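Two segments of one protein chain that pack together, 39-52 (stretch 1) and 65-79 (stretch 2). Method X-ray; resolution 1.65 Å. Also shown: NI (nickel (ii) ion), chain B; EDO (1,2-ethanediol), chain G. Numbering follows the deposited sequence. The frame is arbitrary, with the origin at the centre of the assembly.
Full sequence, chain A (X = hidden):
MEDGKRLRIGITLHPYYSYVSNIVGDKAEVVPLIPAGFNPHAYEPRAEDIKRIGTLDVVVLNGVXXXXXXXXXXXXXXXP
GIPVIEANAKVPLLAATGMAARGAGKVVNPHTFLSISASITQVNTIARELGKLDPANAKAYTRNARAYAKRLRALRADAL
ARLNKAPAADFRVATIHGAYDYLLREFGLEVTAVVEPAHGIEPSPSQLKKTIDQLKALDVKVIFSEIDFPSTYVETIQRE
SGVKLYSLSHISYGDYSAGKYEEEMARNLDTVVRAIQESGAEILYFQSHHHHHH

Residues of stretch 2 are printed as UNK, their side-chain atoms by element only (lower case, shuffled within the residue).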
# COMPACT_ATOMS: atom_id res chain seq x y z
N ASN A 39 5.71 -3.77 -12.19
CA ASN A 39 4.85 -4.34 -11.13
C ASN A 39 5.80 -4.82 -10.03
O ASN A 39 6.64 -5.69 -10.28
CB ASN A 39 4.00 -5.49 -11.67
CG ASN A 39 3.02 -6.09 -10.69
OD1 ASN A 39 3.01 -5.78 -9.49
ND2 ASN A 39 2.16 -6.97 -11.19
N PRO A 40 5.72 -4.23 -8.82
CA PRO A 40 6.63 -4.66 -7.74
C PRO A 40 6.44 -6.13 -7.33
O PRO A 40 7.37 -6.72 -6.76
CB PRO A 40 6.34 -3.68 -6.62
CG PRO A 40 4.92 -3.25 -6.85
CD PRO A 40 4.77 -3.20 -8.35
N HIS A 41 5.27 -6.72 -7.64
CA HIS A 41 4.98 -8.13 -7.34
C HIS A 41 5.79 -9.08 -8.24
O HIS A 41 6.05 -10.21 -7.84
CB HIS A 41 3.49 -8.45 -7.51
CG HIS A 41 2.62 -7.64 -6.60
ND1 HIS A 41 2.07 -6.44 -7.00
CD2 HIS A 41 2.30 -7.85 -5.30
CE1 HIS A 41 1.40 -5.98 -5.95
NE2 HIS A 41 1.51 -6.80 -4.91
N ALA A 42 6.14 -8.63 -9.45
CA ALA A 42 6.85 -9.44 -10.44
C ALA A 42 8.31 -9.02 -10.70
O ALA A 42 9.05 -9.75 -11.37
CB ALA A 42 6.06 -9.45 -11.75
N TYR A 43 8.73 -7.87 -10.16
CA TYR A 43 10.07 -7.33 -10.34
C TYR A 43 11.19 -8.25 -9.88
O TYR A 43 11.20 -8.71 -8.73
CB TYR A 43 10.23 -5.95 -9.66
CG TYR A 43 11.66 -5.43 -9.72
CD1 TYR A 43 12.12 -4.73 -10.83
CD2 TYR A 43 12.55 -5.68 -8.67
CE1 TYR A 43 13.44 -4.28 -10.90
CE2 TYR A 43 13.88 -5.25 -8.74
CZ TYR A 43 14.32 -4.57 -9.87
OH TYR A 43 15.63 -4.15 -9.93
N GLU A 44 12.16 -8.47 -10.77
CA GLU A 44 13.36 -9.25 -10.49
C GLU A 44 14.58 -8.30 -10.51
O GLU A 44 14.73 -7.55 -11.48
CB GLU A 44 13.53 -10.38 -11.53
CG GLU A 44 13.37 -11.75 -10.91
CD GLU A 44 12.23 -12.57 -11.48
OE1 GLU A 44 12.32 -12.98 -12.66
OE2 GLU A 44 11.25 -12.81 -10.74
N PRO A 45 15.44 -8.32 -9.46
CA PRO A 45 16.63 -7.43 -9.45
C PRO A 45 17.44 -7.39 -10.76
O PRO A 45 17.77 -8.43 -11.31
CB PRO A 45 17.47 -7.94 -8.28
CG PRO A 45 16.49 -8.62 -7.36
CD PRO A 45 15.39 -9.16 -8.24
N ARG A 46 17.70 -6.17 -11.26
CA ARG A 46 18.50 -5.87 -12.45
C ARG A 46 19.81 -5.25 -11.99
O ARG A 46 19.80 -4.46 -11.03
CB ARG A 46 17.78 -4.85 -13.37
CG ARG A 46 16.33 -5.18 -13.77
CD ARG A 46 15.76 -4.18 -14.78
NE ARG A 46 15.95 -2.78 -14.37
CZ ARG A 46 16.04 -1.75 -15.21
NH1 ARG A 46 15.93 -1.94 -16.52
NH2 ARG A 46 16.24 -0.52 -14.74
N ALA A 47 20.93 -5.55 -12.69
CA ALA A 47 22.26 -5.01 -12.38
C ALA A 47 22.22 -3.47 -12.32
O ALA A 47 22.78 -2.89 -11.39
CB ALA A 47 23.29 -5.48 -13.40
N GLU A 48 21.48 -2.83 -13.26
CA GLU A 48 21.33 -1.38 -13.38
C GLU A 48 20.77 -0.76 -12.08
O GLU A 48 21.23 0.30 -11.64
CB GLU A 48 20.39 -1.08 -14.57
CG GLU A 48 20.26 0.39 -14.92
CD GLU A 48 21.34 0.98 -15.82
OE1 GLU A 48 22.37 0.32 -16.08
OE2 GLU A 48 21.14 2.14 -16.26
N ASP A 49 19.82 -1.46 -11.46
CA ASP A 49 19.16 -1.00 -10.24
C ASP A 49 20.00 -1.26 -8.99
O ASP A 49 20.05 -0.40 -8.11
CB ASP A 49 17.75 -1.58 -10.12
CG ASP A 49 16.86 -1.30 -11.32
OD1 ASP A 49 17.04 -0.24 -11.97
OD2 ASP A 49 16.01 -2.16 -11.64
N ILE A 50 20.70 -2.40 -8.95
CA ILE A 50 21.61 -2.74 -7.84
C ILE A 50 22.75 -1.71 -7.79
O ILE A 50 23.12 -1.27 -6.70
CB ILE A 50 22.10 -4.20 -7.97
CG1 ILE A 50 20.93 -5.19 -7.76
CG2 ILE A 50 23.26 -4.50 -7.00
CD1 ILE A 50 21.19 -6.63 -8.26
N LYS A 51 23.26 -1.29 -8.98
CA LYS A 51 24.34 -0.30 -9.09
C LYS A 51 23.98 1.00 -8.38
O LYS A 51 24.83 1.57 -7.70
CB LYS A 51 24.69 -0.03 -10.58
CG LYS A 51 25.89 0.89 -10.80
CD LYS A 51 27.23 0.28 -10.35
CE LYS A 51 28.38 1.24 -10.51
NZ LYS A 51 28.67 1.55 -11.94
N ARG A 52 22.71 1.44 -8.51
CA ARG A 52 22.17 2.69 -7.93
C ARG A 52 22.29 2.79 -6.41
O ARG A 52 22.46 3.89 -5.88
CB ARG A 52 20.71 2.87 -8.35
CG ARG A 52 20.57 3.60 -9.66
CD ARG A 52 19.28 4.40 -9.72
NE ARG A 52 18.11 3.55 -9.95
CZ ARG A 52 17.69 3.16 -11.15
NH1 ARG A 52 18.34 3.53 -12.24
NH2 ARG A 52 16.62 2.39 -11.26
N UNK A 65 7.13 -7.74 4.18
CA UNK A 65 6.71 -8.68 3.14
C UNK A 65 6.44 -8.09 1.77
O UNK A 65 6.21 -8.85 0.82
N UNK A 66 6.43 -6.74 1.64
CA UNK A 66 6.16 -6.16 0.32
C UNK A 66 7.40 -5.66 -0.43
O UNK A 66 7.26 -5.15 -1.55
c UNK A 66 4.11 -5.22 -0.81
c UNK A 66 5.07 -5.06 0.34
n UNK A 66 2.40 -5.62 -2.12
c UNK A 66 2.78 -5.50 -0.80
c UNK A 66 3.48 -5.44 -2.86
n UNK A 66 4.55 -5.22 -2.12
N UNK A 67 8.59 -5.82 0.12
CA UNK A 67 9.78 -5.42 -0.63
C UNK A 67 10.99 -6.31 -0.30
O UNK A 67 12.10 -5.81 -0.11
c UNK A 67 10.26 -3.37 0.90
c UNK A 67 10.08 -3.90 -0.50
o UNK A 67 10.24 -4.19 1.86
o UNK A 67 10.37 -2.14 1.05
N UNK A 68 10.78 -7.64 -0.34
CA UNK A 68 11.87 -8.60 -0.13
C UNK A 68 12.97 -8.40 -1.18
O UNK A 68 14.15 -8.51 -0.84
o UNK A 68 10.46 -9.70 2.01
c UNK A 68 10.42 -10.40 0.98
o UNK A 68 9.67 -11.40 0.85
c UNK A 68 11.35 -10.05 -0.18
N UNK A 69 12.58 -8.04 -2.43
CA UNK A 69 13.52 -7.77 -3.53
C UNK A 69 14.58 -6.76 -3.12
O UNK A 69 15.75 -6.91 -3.49
c UNK A 69 10.63 -6.03 -4.49
c UNK A 69 12.62 -4.77 -4.92
c UNK A 69 12.80 -7.29 -4.81
c UNK A 69 10.53 -3.62 -4.60
c UNK A 69 11.89 -3.59 -4.85
c UNK A 69 9.90 -4.84 -4.43
c UNK A 69 12.00 -6.01 -4.72
N UNK A 70 14.18 -5.73 -2.33
CA UNK A 70 15.08 -4.65 -1.92
C UNK A 70 16.23 -5.14 -1.02
O UNK A 70 17.37 -4.72 -1.23
c UNK A 70 14.31 -3.53 -1.27
N UNK A 71 15.95 -6.06 -0.08
CA UNK A 71 16.99 -6.65 0.79
C UNK A 71 18.00 -7.45 -0.04
O UNK A 71 19.19 -7.41 0.26
o UNK A 71 13.65 -7.81 3.94
o UNK A 71 15.59 -8.67 4.50
c UNK A 71 15.59 -6.87 2.94
c UNK A 71 16.37 -7.58 1.84
c UNK A 71 14.89 -7.85 3.86
N UNK A 72 17.52 -8.17 -1.08
CA UNK A 72 18.38 -8.95 -1.97
C UNK A 72 19.27 -8.00 -2.79
O UNK A 72 20.48 -8.24 -2.92
n UNK A 72 14.87 -11.60 -3.50
n UNK A 72 13.76 -12.59 -1.73
c UNK A 72 16.87 -11.02 -2.12
n UNK A 72 12.58 -11.45 -3.32
c UNK A 72 16.21 -12.02 -3.07
c UNK A 72 13.74 -11.88 -2.85
c UNK A 72 17.56 -9.88 -2.88
N UNK A 73 18.68 -6.90 -3.30
CA UNK A 73 19.41 -5.88 -4.06
C UNK A 73 20.52 -5.27 -3.21
O UNK A 73 21.64 -5.12 -3.71
c UNK A 73 17.50 -5.21 -5.65
c UNK A 73 18.46 -4.78 -4.56
c UNK A 73 17.25 -2.63 -6.71
s UNK A 73 16.25 -3.92 -5.93
N UNK A 74 20.21 -4.92 -1.93
CA UNK A 74 21.20 -4.33 -1.00
C UNK A 74 22.36 -5.32 -0.75
O UNK A 74 23.54 -4.92 -0.77
c UNK A 74 20.51 -3.89 0.32
c UNK A 74 18.56 -2.34 1.14
c UNK A 74 19.60 -2.65 0.05
c UNK A 74 21.54 -3.59 1.45
N UNK A 75 22.03 -6.61 -0.54
CA UNK A 75 23.01 -7.68 -0.29
C UNK A 75 23.99 -7.85 -1.47
O UNK A 75 25.16 -8.17 -1.24
c UNK A 75 22.28 -8.99 -0.00
N UNK A 76 23.50 -7.61 -2.70
CA UNK A 76 24.24 -7.74 -3.98
C UNK A 76 24.97 -6.45 -4.40
O UNK A 76 25.73 -6.47 -5.37
o UNK A 76 22.68 -9.43 -4.81
c UNK A 76 23.29 -8.18 -5.09
N UNK A 77 24.74 -5.34 -3.68
CA UNK A 77 25.30 -4.03 -4.01
C UNK A 77 26.70 -3.79 -3.44
O UNK A 77 27.23 -4.62 -2.71
c UNK A 77 24.36 -2.93 -3.53
o UNK A 77 24.49 -2.80 -2.12
N UNK A 78 27.23 -2.59 -3.71
CA UNK A 78 28.52 -2.09 -3.25
C UNK A 78 28.41 -1.65 -1.78
O UNK A 78 29.45 -1.51 -1.12
c UNK A 78 29.53 -0.20 -6.55
o UNK A 78 30.63 -0.07 -7.14
c UNK A 78 28.98 -0.91 -4.13
c UNK A 78 29.38 -1.32 -5.54
o UNK A 78 28.55 0.55 -6.76
N UNK A 79 27.16 -1.47 -1.26
CA UNK A 79 26.91 -1.05 0.12
C UNK A 79 25.98 -2.04 0.84
O UNK A 79 24.87 -1.65 1.21
c UNK A 79 27.71 3.95 -0.23
c UNK A 79 26.72 2.86 0.08
c UNK A 79 26.33 0.38 0.17
c UNK A 79 27.36 1.48 -0.02
n UNK A 79 27.07 5.29 -0.20
NI NI B . 0.51 -6.53 -2.99
C1 EDO G . 4.17 -11.31 -5.22
O1 EDO G . 5.20 -10.75 -4.41
C2 EDO G . 4.61 -12.70 -5.73
O2 EDO G . 4.39 -12.79 -7.13
O HOH W 1 25.98 -0.92 -5.72

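Position 65 carries no side-chain atoms, and its backbone sits at phi 130°, psi -8°, where a CB would jam against the carbonyl O of the residue before. That by itself calls for Gly65.

Position 66 has one carbon and then a five-membered ring of three carbons and two nitrogens, and the ring comes against His41 at the nickel ion: His66. Its NE2 lies 2.3 Å from the nickel ion, and His41 NE2 lies 2.2 Å from the same metal. The two NE2 atoms stand 3.2 Å apart because they share the ion, not a hydrogen bond.

Position 67 shows two carbons, the second carrying two oxygens, the end leading away from stretch 1: Asp67. Position 68 has the same makeup, out of reach of the partner: Asp68. Here the atoms give the chemistry, but the contact makes no demand.

Position 69 is one carbon and a ring of six carbons with no heteroatom, pointing toward stretch 1, where it touches Pro40 and Tyr43. This is Phe69. The edge of the Tyr43 ring is directed at its face in an offset arrangement, with Tyr43 CD2 3.9 Å from Phe69 CD1, while Pro40 CB approaches Phe69 CE2 at 4.3 Å.

Position 70 has a single carbon facing away, Ala70. Position 71 has three carbons, the third carrying two oxygens, out of reach: Glu71. Position 72 runs three carbons, a nitrogen, then a carbon with two more nitrogens, and stays beyond close contact: Arg72.

Position 73 is an unbranched run of two carbons, sulfur and a carbon, its end nearing stretch 1, and the chain touches Tyr43, Pro45, Asp49 and Ile50: Met73. CG meets Pro45 CB at 3.8 Å and Ile50 CG1 at 4.0 Å, SD lies 3.9 Å from Tyr43 CE2, and CE reaches Asp49 CB at 3.6 Å.

Position 74 has four carbons, forked at the first with one arm two carbons long, turned away: Ile74. Position 75, one carbon free of the partner, is Ala75.

Position 76 holds one carbon and one oxygen, its CB 4.1 Å from Ile50 CD1: Ser76. Position 77 has the same makeup, its CB 4.0 Å from Ile50 CG2: Ser77. Its OG donates to Ile74 O at 2.7 Å and accepts from the backbone N of position 79 at 3.1 Å, tying the turn after the helix.

Position 78 has three carbons, the third with two oxygens, and this carboxylate end nears Lys51: Glu78, whose OE2 lies 3.8 Å from Lys51 CE. Position 79, four carbons in a row ending in nitrogen, out of reach, is Lys79.

The contact works without a direct hydrogen bond between the stretches. Nickel pins one end, Phe69 and Met73 supply the apolar middle one helical turn apart, and the helices cross at -73°, close enough for Ile50 to rest on Met73 and the backbone beyond it. At the far end one water bridges Ile50 O (3.0 Å) and Glu78 N (2.9 Å).

Stretch 2, residues 65-79: GHDDFAERMIASSEK
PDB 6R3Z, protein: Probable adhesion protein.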